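F420-reducing hydrogenase, subunit beta (PDB 4OMF) binds FAD and an iron-sulfur cluster and, as part of the F420-reducing hydrogenase, probably passes electrons from hydrogen oxidation to coenzyme F420. Local coordinates at residues P57-A62 against S79-M84; A45-P50 against D66-A71. All coordinates share one frame; numbering follows the deposited sequence.

Contact 1. Residues P57-A62 against S79-M84; sequences PQPMVA and SPNVMM. With FAD (flavin-adenine dinucleotide), chain R.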
loop_
_atom_site.group_PDB
_atom_site.type_symbol
_atom_site.label_atom_id
_atom_site.label_comp_id
_atom_site.label_asym_id
_atom_site.label_seq_id
_atom_site.Cartn_x
_atom_site.Cartn_y
_atom_site.Cartn_z
ATOM N N PRO C 57 24.451 10.500 10.304
ATOM C CA PRO C 57 24.131 11.841 9.806
ATOM C C PRO C 57 22.746 11.919 9.180
ATOM O O PRO C 57 22.119 10.904 8.899
ATOM C CB PRO C 57 25.214 12.096 8.753
ATOM C CG PRO C 57 25.570 10.706 8.250
ATOM C CD PRO C 57 25.457 9.808 9.480
ATOM N N GLN C 58 22.273 13.141 8.980
ATOM C CA GLN C 58 21.041 13.380 8.232
ATOM C C GLN C 58 21.301 14.456 7.176
ATOM O O GLN C 58 21.937 15.486 7.465
ATOM C CB GLN C 58 19.902 13.794 9.173
ATOM C CG GLN C 58 19.420 12.655 10.084
ATOM C CD GLN C 58 18.570 11.612 9.342
ATOM O OE1 GLN C 58 17.989 11.893 8.282
ATOM N NE2 GLN C 58 18.495 10.403 9.902
ATOM N N PRO C 59 20.814 14.229 5.956
ATOM C CA PRO C 59 20.929 15.269 4.923
ATOM C C PRO C 59 20.251 16.536 5.383
ATOM O O PRO C 59 19.202 16.481 6.040
ATOM C CB PRO C 59 20.206 14.669 3.715
ATOM C CG PRO C 59 20.215 13.178 3.974
ATOM C CD PRO C 59 20.122 13.026 5.461
ATOM N N MET C 60 20.842 17.669 5.046
ATOM C CA MET C 60 20.287 18.953 5.459
ATOM C C MET C 60 20.728 20.028 4.462
ATOM O O MET C 60 21.734 19.862 3.760
ATOM C CB MET C 60 20.731 19.301 6.881
ATOM C CG MET C 60 22.241 19.537 7.034
ATOM S SD MET C 60 22.742 21.238 6.683
ATOM C CE MET C 60 21.746 22.151 7.858
ATOM N N VAL C 61 19.973 21.120 4.395
ATOM C CA VAL C 61 20.289 22.201 3.454
ATOM C C VAL C 61 21.072 23.277 4.190
ATOM O O VAL C 61 20.532 23.934 5.067
ATOM C CB VAL C 61 19.002 22.824 2.839
ATOM C CG1 VAL C 61 19.340 23.944 1.865
ATOM C CG2 VAL C 61 18.151 21.749 2.168
ATOM N N ALA C 62 22.349 23.433 3.864
ATOM C CA ALA C 62 23.181 24.415 4.549
ATOM C C ALA C 62 23.135 25.710 3.779
ATOM O O ALA C 62 23.311 25.699 2.562
ATOM C CB ALA C 62 24.649 23.912 4.678
ATOM N N SER C 79 23.744 8.534 4.243
ATOM C CA SER C 79 23.151 9.859 4.312
ATOM C C SER C 79 22.594 10.091 2.923
ATOM O O SER C 79 23.335 10.443 2.017
ATOM C CB SER C 79 24.167 10.933 4.686
ATOM O OG SER C 79 23.562 12.222 4.718
ATOM N N PRO C 80 21.291 9.830 2.732
ATOM C CA PRO C 80 20.753 9.860 1.364
ATOM C C PRO C 80 20.574 11.295 0.894
ATOM O O PRO C 80 19.440 11.790 0.837
ATOM C CB PRO C 80 19.398 9.149 1.494
ATOM C CG PRO C 80 19.408 8.496 2.863
ATOM C CD PRO C 80 20.291 9.376 3.705
ATOM N N ASN C 81 21.685 11.941 0.552
ATOM C CA ASN C 81 21.700 13.378 0.280
ATOM C C ASN C 81 20.768 13.807 -0.831
ATOM O O ASN C 81 20.257 14.917 -0.793
ATOM C CB ASN C 81 23.125 13.845 -0.069
ATOM C CG ASN C 81 24.014 13.947 1.142
ATOM O OD1 ASN C 81 23.583 13.698 2.264
ATOM N ND2 ASN C 81 25.266 14.331 0.926
ATOM N N VAL C 82 20.548 12.938 -1.818
ATOM C CA VAL C 82 19.689 13.304 -2.934
ATOM C C VAL C 82 18.284 13.632 -2.455
ATOM O O VAL C 82 17.617 14.457 -3.080
ATOM C CB VAL C 82 19.626 12.181 -4.004
ATOM C CG1 VAL C 82 18.852 12.630 -5.257
ATOM C CG2 VAL C 82 21.036 11.767 -4.389
ATOM N N MET C 83 17.836 13.023 -1.357
ATOM C CA MET C 83 16.450 13.219 -0.892
ATOM C C MET C 83 16.084 14.683 -0.598
ATOM O O MET C 83 14.907 15.034 -0.604
ATOM C CB MET C 83 16.181 12.374 0.363
ATOM C CG MET C 83 16.766 12.943 1.648
ATOM S SD MET C 83 16.617 11.788 3.067
ATOM C CE MET C 83 14.821 11.708 3.094
ATOM N N MET C 84 17.070 15.537 -0.314
ATOM C CA MET C 84 16.754 16.914 0.081
ATOM C C MET C 84 16.868 17.945 -1.051
ATOM O O MET C 84 16.572 19.111 -0.843
ATOM C CB MET C 84 17.663 17.359 1.234
ATOM C CG MET C 84 17.483 16.548 2.509
ATOM S SD MET C 84 15.859 16.852 3.218
ATOM C CE MET C 84 15.953 18.635 3.406
HETATM P PA FAD R . 35.173 17.833 4.361
HETATM O O1A FAD R . 35.567 16.972 5.532
HETATM O O2A FAD R . 35.461 19.304 4.286
HETATM O O5B FAD R . 33.604 17.657 4.155
HETATM C C5B FAD R . 33.146 16.306 4.007
HETATM C C4B FAD R . 31.809 16.354 3.266
HETATM O O4B FAD R . 31.349 15.019 3.044
HETATM C C3B FAD R . 30.765 17.074 4.109
HETATM O O3B FAD R . 30.065 18.070 3.347
HETATM C C2B FAD R . 29.806 15.958 4.498
HETATM O O2B FAD R . 28.456 16.446 4.565
HETATM C C1B FAD R . 29.977 14.934 3.391
HETATM N N9A FAD R . 29.663 13.585 3.895
HETATM C C8A FAD R . 30.200 13.008 4.984
HETATM N N7A FAD R . 29.705 11.760 5.157
HETATM C C5A FAD R . 28.827 11.546 4.138
HETATM C C6A FAD R . 27.934 10.438 3.729
HETATM N N6A FAD R . 27.857 9.288 4.450
HETATM N N1A FAD R . 27.207 10.619 2.615
HETATM C C2A FAD R . 27.235 11.765 1.901
HETATM N N3A FAD R . 28.015 12.826 2.217
HETATM C C4A FAD R . 28.812 12.753 3.312
HETATM N N1 FAD R . 37.696 8.660 0.080
HETATM C C2 FAD R . 38.597 7.942 -0.702
HETATM O O2 FAD R . 39.683 8.472 -1.007
HETATM N N3 FAD R . 38.279 6.644 -1.078
HETATM C C4 FAD R . 37.068 6.080 -0.733
HETATM O O4 FAD R . 36.806 4.922 -1.126
HETATM C C4X FAD R . 36.508 6.503 0.530
HETATM N N5 FAD R . 35.266 5.799 0.940
HETATM C C5X FAD R . 34.168 6.726 1.241
HETATM C C6 FAD R . 32.953 6.106 1.576
HETATM C C7 FAD R . 31.899 6.869 2.091
HETATM C C7M FAD R . 30.574 6.208 2.444
HETATM C C8 FAD R . 32.096 8.236 2.277
HETATM C C8M FAD R . 31.037 9.169 2.832
HETATM C C9 FAD R . 33.320 8.863 1.957
HETATM C C9A FAD R . 34.402 8.090 1.521
HETATM N N10 FAD R . 35.601 8.723 1.103
HETATM C C10 FAD R . 36.703 7.971 0.738
HETATM C "C1'" FAD R . 35.744 10.186 0.965
HETATM C "C2'" FAD R . 36.343 10.870 2.166
HETATM O "O2'" FAD R . 36.302 10.150 3.311
HETATM C "C3'" FAD R . 36.021 12.178 2.241
HETATM O "O3'" FAD R . 34.731 12.403 2.591
HETATM C "C4'" FAD R . 36.536 13.075 1.128
HETATM O "O4'" FAD R . 37.959 12.937 0.936
HETATM C "C5'" FAD R . 36.172 14.540 1.393
HETATM O "O5'" FAD R . 37.024 15.072 2.396
HETATM P P FAD R . 37.193 16.651 2.587
HETATM O O1P FAD R . 37.484 17.225 1.217
HETATM O O2P FAD R . 38.172 16.922 3.691
HETATM O O3P FAD R . 35.689 17.116 2.998
#
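Strand 57-62 runs over the loop 79-84 so that Pro59 and Asn81 come within 5.1 Å, CA to CA. The strand is an outermost one of the chain's mixed eight-stranded sheet, and the loop lies against one face of it, starting with an inverse gamma turn centred on Pro80. Pro59 fills the middle. Its CB rests on Met84 CG at 3.5 Å, while its CG sits above the turn, 3.5 Å from Pro80 O and 3.8 Å from Pro80 CD, with the two rings set at a slant to each other. Further back along the strand, the ring of Pro57 touches the CB of Ser79. The hydroxyl of Ser79 swings away from its own backbone N (chi1 179°) and passes beside the Pro59 ring to donate to Asn81 OD1 at 2.9 Å, tilted 23° from the carbonyl plane. Asn81 ND2 donates to Val100 O and lies 3.4 Å from FAD C2A, which brings this side-chain amide up to the adenine. With an alanine here, Ser79 OG would probably lose its acceptor and be freer to turn, while Val100 O would lose its side-chain donor. Pro80, Val82 and Met83 also pack on another protein chain. At the far end Met84, folded back on itself by its second and third torsions, puts its CE 4.0 Å from Val61 CG2.

Contact 2. Residues A45-P50 against D66-A71; sequences AVVAGP and DELKAA. With FAD (flavin-adenine dinucleotide), chain R.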
loop_
_atom_site.group_PDB
_atom_site.type_symbol
_atom_site.label_atom_id
_atom_site.label_comp_id
_atom_site.label_asym_id
_atom_site.label_seq_id
_atom_site.Cartn_x
_atom_site.Cartn_y
_atom_site.Cartn_z
ATOM N N ALA C 45 23.644 24.521 -0.006
ATOM C CA ALA C 45 24.098 23.210 -0.445
ATOM C C ALA C 45 23.525 22.104 0.419
ATOM O O ALA C 45 23.359 22.280 1.613
ATOM C CB ALA C 45 25.637 23.142 -0.429
ATOM N N VAL C 46 23.248 20.957 -0.184
ATOM C CA VAL C 46 22.789 19.806 0.598
ATOM C C VAL C 46 24.035 19.048 1.046
ATOM O O VAL C 46 24.924 18.775 0.226
ATOM C CB VAL C 46 21.841 18.874 -0.214
ATOM C CG1 VAL C 46 21.583 17.584 0.575
ATOM C CG2 VAL C 46 20.508 19.584 -0.504
ATOM N N VAL C 47 24.123 18.787 2.355
ATOM C CA VAL C 47 25.256 18.107 2.967
ATOM C C VAL C 47 24.800 17.079 4.002
ATOM O O VAL C 47 23.648 17.097 4.427
ATOM C CB VAL C 47 26.209 19.092 3.662
ATOM C CG1 VAL C 47 26.894 20.011 2.627
ATOM C CG2 VAL C 47 25.458 19.900 4.703
ATOM N N ALA C 48 25.714 16.209 4.420
ATOM C CA ALA C 48 25.419 15.236 5.470
ATOM C C ALA C 48 25.673 15.827 6.848
ATOM O O ALA C 48 26.794 15.765 7.340
ATOM C CB ALA C 48 26.256 13.966 5.276
ATOM N N GLY C 49 24.640 16.402 7.460
ATOM C CA GLY C 49 24.789 17.088 8.732
ATOM C C GLY C 49 24.535 16.169 9.912
ATOM O O GLY C 49 24.200 14.998 9.732
ATOM N N PRO C 50 24.699 16.697 11.135
ATOM C CA PRO C 50 24.520 15.884 12.346
ATOM C C PRO C 50 23.098 15.349 12.423
ATOM O O PRO C 50 22.176 16.022 11.960
ATOM C CB PRO C 50 24.796 16.875 13.487
ATOM C CG PRO C 50 25.572 18.004 12.847
ATOM C CD PRO C 50 25.051 18.093 11.442
ATOM N N ASP C 66 28.985 28.381 8.530
ATOM C CA ASP C 66 28.886 27.649 9.796
ATOM C C ASP C 66 28.201 26.293 9.612
ATOM O O ASP C 66 28.654 25.290 10.162
ATOM C CB ASP C 66 28.127 28.465 10.846
ATOM C CG ASP C 66 29.003 29.500 11.538
ATOM O OD1 ASP C 66 30.228 29.546 11.273
ATOM O OD2 ASP C 66 28.458 30.261 12.365
ATOM N N GLU C 67 27.116 26.256 8.836
ATOM C CA GLU C 67 26.397 25.009 8.634
ATOM C C GLU C 67 27.194 24.033 7.768
ATOM O O GLU C 67 27.136 22.806 7.973
ATOM C CB GLU C 67 25.023 25.269 8.006
ATOM C CG GLU C 67 24.015 25.838 8.975
ATOM C CD GLU C 67 22.725 26.285 8.286
ATOM O OE1 GLU C 67 22.785 26.711 7.112
ATOM O OE2 GLU C 67 21.656 26.221 8.930
ATOM N N LEU C 68 27.935 24.574 6.805
ATOM C CA LEU C 68 28.816 23.735 5.979
ATOM C C LEU C 68 29.894 23.117 6.856
ATOM O O LEU C 68 30.207 21.930 6.747
ATOM C CB LEU C 68 29.456 24.555 4.864
ATOM C CG LEU C 68 28.497 24.997 3.762
ATOM C CD1 LEU C 68 29.179 25.978 2.775
ATOM C CD2 LEU C 68 27.956 23.781 3.038
ATOM N N LYS C 69 30.486 23.947 7.699
ATOM C CA LYS C 69 31.538 23.491 8.600
ATOM C C LYS C 69 31.010 22.433 9.572
ATOM O O LYS C 69 31.710 21.477 9.900
ATOM C CB LYS C 69 32.117 24.668 9.377
ATOM C CG LYS C 69 33.037 25.531 8.545
ATOM C CD LYS C 69 33.603 26.668 9.364
ATOM C CE LYS C 69 34.294 27.691 8.479
ATOM N NZ LYS C 69 34.619 28.930 9.254
ATOM N N ALA C 70 29.775 22.601 10.034
ATOM C CA ALA C 70 29.192 21.615 10.964
ATOM C C ALA C 70 28.987 20.236 10.323
ATOM O O ALA C 70 28.821 19.226 11.036
ATOM C CB ALA C 70 27.864 22.129 11.523
ATOM N N ALA C 71 29.009 20.186 8.991
ATOM C CA ALA C 71 28.815 18.940 8.258
ATOM C C ALA C 71 30.151 18.279 7.849
ATOM O O ALA C 71 30.165 17.161 7.320
ATOM C CB ALA C 71 27.960 19.183 7.016
HETATM P PA FAD R . 35.173 17.833 4.361
HETATM O O1A FAD R . 35.567 16.972 5.532
HETATM O O2A FAD R . 35.461 19.304 4.286
HETATM O O5B FAD R . 33.604 17.657 4.155
HETATM C C5B FAD R . 33.146 16.306 4.007
HETATM C C4B FAD R . 31.809 16.354 3.266
HETATM O O4B FAD R . 31.349 15.019 3.044
HETATM C C3B FAD R . 30.765 17.074 4.109
HETATM O O3B FAD R . 30.065 18.070 3.347
HETATM C C2B FAD R . 29.806 15.958 4.498
HETATM O O2B FAD R . 28.456 16.446 4.565
HETATM C C1B FAD R . 29.977 14.934 3.391
HETATM N N9A FAD R . 29.663 13.585 3.895
HETATM C C8A FAD R . 30.200 13.008 4.984
HETATM N N7A FAD R . 29.705 11.760 5.157
HETATM C C5A FAD R . 28.827 11.546 4.138
HETATM C C6A FAD R . 27.934 10.438 3.729
HETATM N N6A FAD R . 27.857 9.288 4.450
HETATM N N1A FAD R . 27.207 10.619 2.615
HETATM C C2A FAD R . 27.235 11.765 1.901
HETATM N N3A FAD R . 28.015 12.826 2.217
HETATM C C4A FAD R . 28.812 12.753 3.312
HETATM N N1 FAD R . 37.696 8.660 0.080
HETATM C C2 FAD R . 38.597 7.942 -0.702
HETATM O O2 FAD R . 39.683 8.472 -1.007
HETATM N N3 FAD R . 38.279 6.644 -1.078
HETATM C C4 FAD R . 37.068 6.080 -0.733
HETATM O O4 FAD R . 36.806 4.922 -1.126
HETATM C C4X FAD R . 36.508 6.503 0.530
HETATM N N5 FAD R . 35.266 5.799 0.940
HETATM C C5X FAD R . 34.168 6.726 1.241
HETATM C C6 FAD R . 32.953 6.106 1.576
HETATM C C7 FAD R . 31.899 6.869 2.091
HETATM C C7M FAD R . 30.574 6.208 2.444
HETATM C C8 FAD R . 32.096 8.236 2.277
HETATM C C8M FAD R . 31.037 9.169 2.832
HETATM C C9 FAD R . 33.320 8.863 1.957
HETATM C C9A FAD R . 34.402 8.090 1.521
HETATM N N10 FAD R . 35.601 8.723 1.103
HETATM C C10 FAD R . 36.703 7.971 0.738
HETATM C "C1'" FAD R . 35.744 10.186 0.965
HETATM C "C2'" FAD R . 36.343 10.870 2.166
HETATM O "O2'" FAD R . 36.302 10.150 3.311
HETATM C "C3'" FAD R . 36.021 12.178 2.241
HETATM O "O3'" FAD R . 34.731 12.403 2.591
HETATM C "C4'" FAD R . 36.536 13.075 1.128
HETATM O "O4'" FAD R . 37.959 12.937 0.936
HETATM C "C5'" FAD R . 36.172 14.540 1.393
HETATM O "O5'" FAD R . 37.024 15.072 2.396
HETATM P P FAD R . 37.193 16.651 2.587
HETATM O O1P FAD R . 37.484 17.225 1.217
HETATM O O2P FAD R . 38.172 16.922 3.691
HETATM O O3P FAD R . 35.689 17.116 2.998
#
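Val47 and Ala48 on strand 45-50 meet Leu68 and Ala71 of segment 66-71; the axis of helix 66-70 passes 8.4 Å from that of the strand at a crossing angle of 72°. Val47 sits in the middle, between Leu68, Ala71 and the ribose. Its CB points to the helix side and has FAD O2B off to one flank at 3.6 Å, with the methyl of Ala71 also close by. From there the side chain forks. With chi1 at -67°, CG1 stands beside the backbone N and reaches Leu68 CD2 at 3.9 Å, the two side chains crossing at about a right angle; the same methyl lies 3.8 Å from FAD O3B. The other branch, CG2, is pressed against Ala71 CB at 3.5 Å, tighter than usual for two carbons. Ala71 CB also leans on the backbone, 3.6 Å from Ala48 O, and comes near Gly49 CA. Leu33 of helix 28-39 closes in on Ala45, Val47 and Leu68, so the apolar patch is shared by two helices. Ala48 N gives the ribose its firmer hold, donating to FAD O2B at 2.8 Å with an N-H...O angle of 138°, and O2B returns a weak bond to Ala48 O. From the other segment Ala71 O approaches the sugar, with FAD C2B as its nearest cofactor atom. The strand and Ala71 thus meet the ribose around C2B and O2B, forming part of the FAD site at its adenosine half.

Contact 1 and contact 2 lie on opposite faces of one beta hairpin, with centres 9 Å apart. Strands 44-51 and 56-62 are antiparallel neighbours, joined between the contacts by bonds such as Ala62 N to Ala45 O at 2.7 Å and Gln58 N to Gly49 O at 2.8 Å. Loop 79-84 covers one side and helix 65-70 the other. Both contacts reach the same FAD: contact 1 meets the adenine through Ser79 and Asn81, while contact 2 holds the ribose and also touches the adenine through Ala48 CB. Beside the cofactor they touch directly, where Ser79 OG lies 3.3 Å from Ala48 CB. The iron-sulfur cluster is about 10 Å from the Ser79 side chain.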